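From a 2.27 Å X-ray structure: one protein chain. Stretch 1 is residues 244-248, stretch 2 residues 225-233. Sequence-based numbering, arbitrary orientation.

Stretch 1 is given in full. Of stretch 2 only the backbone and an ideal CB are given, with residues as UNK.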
# COMPACT_ATOMS: atom_id res chain seq x y z
N GLN A 244 9.09 -9.05 19.50
CA GLN A 244 8.36 -9.83 18.46
C GLN A 244 9.41 -10.29 17.44
O GLN A 244 9.87 -9.45 16.68
CB GLN A 244 7.24 -9.01 17.82
CG GLN A 244 6.10 -8.69 18.77
CD GLN A 244 5.14 -7.78 18.04
OE1 GLN A 244 4.44 -8.20 17.12
NE2 GLN A 244 5.19 -6.50 18.35
N ASN A 245 9.86 -11.53 17.54
CA ASN A 245 10.80 -12.17 16.58
C ASN A 245 10.38 -13.64 16.54
O ASN A 245 9.60 -14.06 17.41
CB ASN A 245 12.27 -11.93 16.97
CG ASN A 245 12.62 -12.50 18.33
OD1 ASN A 245 12.59 -13.71 18.54
ND2 ASN A 245 12.92 -11.64 19.29
N ILE A 246 10.88 -14.40 15.57
CA ILE A 246 10.45 -15.81 15.34
C ILE A 246 10.67 -16.64 16.61
O ILE A 246 9.80 -17.48 16.97
CB ILE A 246 11.18 -16.40 14.11
CG1 ILE A 246 10.62 -17.78 13.76
CG2 ILE A 246 12.69 -16.42 14.31
CD1 ILE A 246 9.14 -17.77 13.43
N TYR A 247 11.78 -16.37 17.29
CA TYR A 247 12.20 -17.13 18.50
C TYR A 247 11.17 -16.91 19.62
O TYR A 247 10.66 -17.91 20.12
CB TYR A 247 13.63 -16.77 18.89
CG TYR A 247 14.57 -16.91 17.72
CD1 TYR A 247 14.88 -18.14 17.18
CD2 TYR A 247 15.06 -15.79 17.09
CE1 TYR A 247 15.74 -18.26 16.10
CE2 TYR A 247 15.89 -15.89 16.00
CZ TYR A 247 16.25 -17.12 15.51
OH TYR A 247 17.05 -17.18 14.40
N SER A 248 10.82 -15.67 19.95
CA SER A 248 9.85 -15.38 21.04
C SER A 248 8.49 -15.97 20.66
O SER A 248 7.78 -16.38 21.57
CB SER A 248 9.69 -13.90 21.34
OG SER A 248 10.94 -13.24 21.47
N UNK A 225 13.94 -11.59 5.99
CA UNK A 225 13.33 -11.24 7.29
C UNK A 225 13.81 -12.21 8.38
O UNK A 225 14.16 -11.77 9.45
CB UNK A 225 11.80 -11.27 7.19
N UNK A 226 13.75 -13.50 8.14
CA UNK A 226 14.08 -14.54 9.16
C UNK A 226 15.60 -14.58 9.33
O UNK A 226 16.07 -14.86 10.43
CB UNK A 226 13.55 -15.92 8.75
N UNK A 227 16.36 -14.31 8.26
CA UNK A 227 17.82 -14.10 8.39
C UNK A 227 18.05 -12.87 9.29
O UNK A 227 18.91 -12.95 10.17
CB UNK A 227 18.48 -13.91 7.02
N UNK A 228 17.26 -11.80 9.14
CA UNK A 228 17.39 -10.61 10.02
C UNK A 228 17.00 -10.99 11.47
O UNK A 228 17.71 -10.55 12.38
CB UNK A 228 16.51 -9.47 9.51
N UNK A 229 15.97 -11.82 11.72
CA UNK A 229 15.65 -12.22 13.12
C UNK A 229 16.86 -12.96 13.72
O UNK A 229 17.08 -12.85 14.94
CB UNK A 229 14.40 -13.11 13.17
N UNK A 230 17.57 -13.75 12.92
CA UNK A 230 18.73 -14.55 13.38
C UNK A 230 19.83 -13.57 13.79
O UNK A 230 20.28 -13.67 14.95
CB UNK A 230 19.23 -15.51 12.29
N UNK A 231 20.19 -12.63 12.91
CA UNK A 231 21.21 -11.56 13.11
C UNK A 231 21.00 -10.89 14.47
O UNK A 231 22.00 -10.64 15.15
CB UNK A 231 21.14 -10.52 11.99
N UNK A 232 19.75 -10.64 14.89
CA UNK A 232 19.36 -10.06 16.21
C UNK A 232 19.24 -11.14 17.29
O UNK A 232 18.14 -11.26 17.85
CB UNK A 232 18.03 -9.31 16.09
N UNK A 233 20.28 -11.90 17.60
CA UNK A 233 20.19 -12.98 18.62
C UNK A 233 21.59 -13.41 19.08
O UNK A 233 22.36 -12.52 19.47
CB UNK A 233 19.43 -14.19 18.06

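Stretch 2 is a helix through position 231 that meets the start of a second helix at Ile246.

Position 225 has nothing of stretch 1 within 5.5 Å of its ideal CB. Many helix-compatible residues would fit. It is Ala225, whose O accepts from the backbone N of 229.

Position 226 points its CA-to-CB bond sideways, and its ideal CB also has no close neighbor. A longer apolar chain could still reach Ile246. The residue is Leu226, rotamer m, t. Its CD2 lies 4.1 Å from Ile246 CB, an apolar contact. Its backbone O also takes a bond from a water, 2.6 Å from Leu226 O and 3.0 Å from Tyr247 OH.

Position 227 points away, so stretch 1 sets little limit. It is Asp227, bonded elsewhere in the structure. Position 228 is out of reach and equally open; it is Asn228.

Position 229 points toward stretch 1. Its ideal CB is 3.9 Å from Ile246 CG2, 4.2 Å from Tyr247 CE2 and 4.5 Å from Asn245 CB. The N of Ile246, in the first turn of its helix, is a donor with no earlier turn to serve. A short acceptor such as Asp or Asn, perhaps Ser or Thr, would suit; a small apolar residue could fit but would offer Ile246 N no acceptor of its own. The residue is Asp229, chi1 m. Ile246 N donates to Asp229 OD2 at 2.9 Å with an angle of 149°. Asn245, just before the helix, caps it within stretch 1: its OD1 accepts from Ser248 N at 3.0 Å.

Position 230 points sideways, with its ideal CB 3.5 Å from Tyr247 OH. The hydroxyl crowds the base of the side chain, so a chain that leads off from there is suitable: Arg, Lys, Gln or Glu. It is Arg230, extended with chi1 to chi3 all t. Arg230 CB is 3.4 Å from Tyr247 OH, while the guanidinium leads away.

Position 231 points away and could hold almost any helix former. It is His231.

Position 232 is the first to leave helical angles, at -86/59. Its CB points sideways into open space, so small polar residues, Asn or Gly are reasonable. It is Ser232, whose OG makes a weak bond to Asn228 O, 3.4 Å away.

Position 233 points toward the Tyr247 ring, its ideal CB 4.4 Å from Tyr247 CE2. Leu, Ile, Met or an aromatic could cover the ring. It is Leu233. Its CD2 sits over one face, 3.8 Å from Tyr247 CE2, in a CH-pi contact 15° off the ring normal.

Stretch 2 (225-233) ALDNDRHSL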
# COMPACT_ATOMS: atom_id res chain seq x y z
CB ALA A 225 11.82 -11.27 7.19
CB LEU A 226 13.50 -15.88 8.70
CG LEU A 226 11.98 -16.00 8.69
CD1 LEU A 226 11.59 -17.37 8.19
CD2 LEU A 226 11.39 -15.76 10.05
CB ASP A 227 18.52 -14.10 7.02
CG ASP A 227 18.56 -15.49 6.42
OD1 ASP A 227 18.18 -16.46 7.13
OD2 ASP A 227 18.92 -15.62 5.25
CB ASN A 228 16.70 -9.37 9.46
CG ASN A 228 17.42 -8.80 8.25
OD1 ASN A 228 18.63 -8.95 8.12
ND2 ASN A 228 16.68 -8.18 7.33
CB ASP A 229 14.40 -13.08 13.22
CG ASP A 229 13.09 -12.35 13.04
OD1 ASP A 229 13.13 -11.13 12.74
OD2 ASP A 229 12.03 -13.00 13.26
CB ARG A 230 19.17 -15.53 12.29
CG ARG A 230 20.43 -16.31 12.63
CD ARG A 230 20.94 -17.06 11.43
NE ARG A 230 21.99 -18.00 11.77
CZ ARG A 230 23.27 -17.69 12.00
NH1 ARG A 230 23.68 -16.43 11.98
NH2 ARG A 230 24.14 -18.64 12.28
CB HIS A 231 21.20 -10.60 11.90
CG HIS A 231 22.21 -9.49 11.96
ND1 HIS A 231 21.84 -8.15 11.91
CD2 HIS A 231 23.56 -9.51 12.03
CE1 HIS A 231 22.92 -7.39 11.96
NE2 HIS A 231 23.99 -8.20 12.04
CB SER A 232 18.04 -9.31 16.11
OG SER A 232 18.03 -8.39 15.04
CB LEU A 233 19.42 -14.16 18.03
CG LEU A 233 19.16 -15.33 18.98
CD1 LEU A 233 18.05 -14.99 19.95
CD2 LEU A 233 18.84 -16.61 18.22
O HOH W 1 15.49 -17.03 11.80
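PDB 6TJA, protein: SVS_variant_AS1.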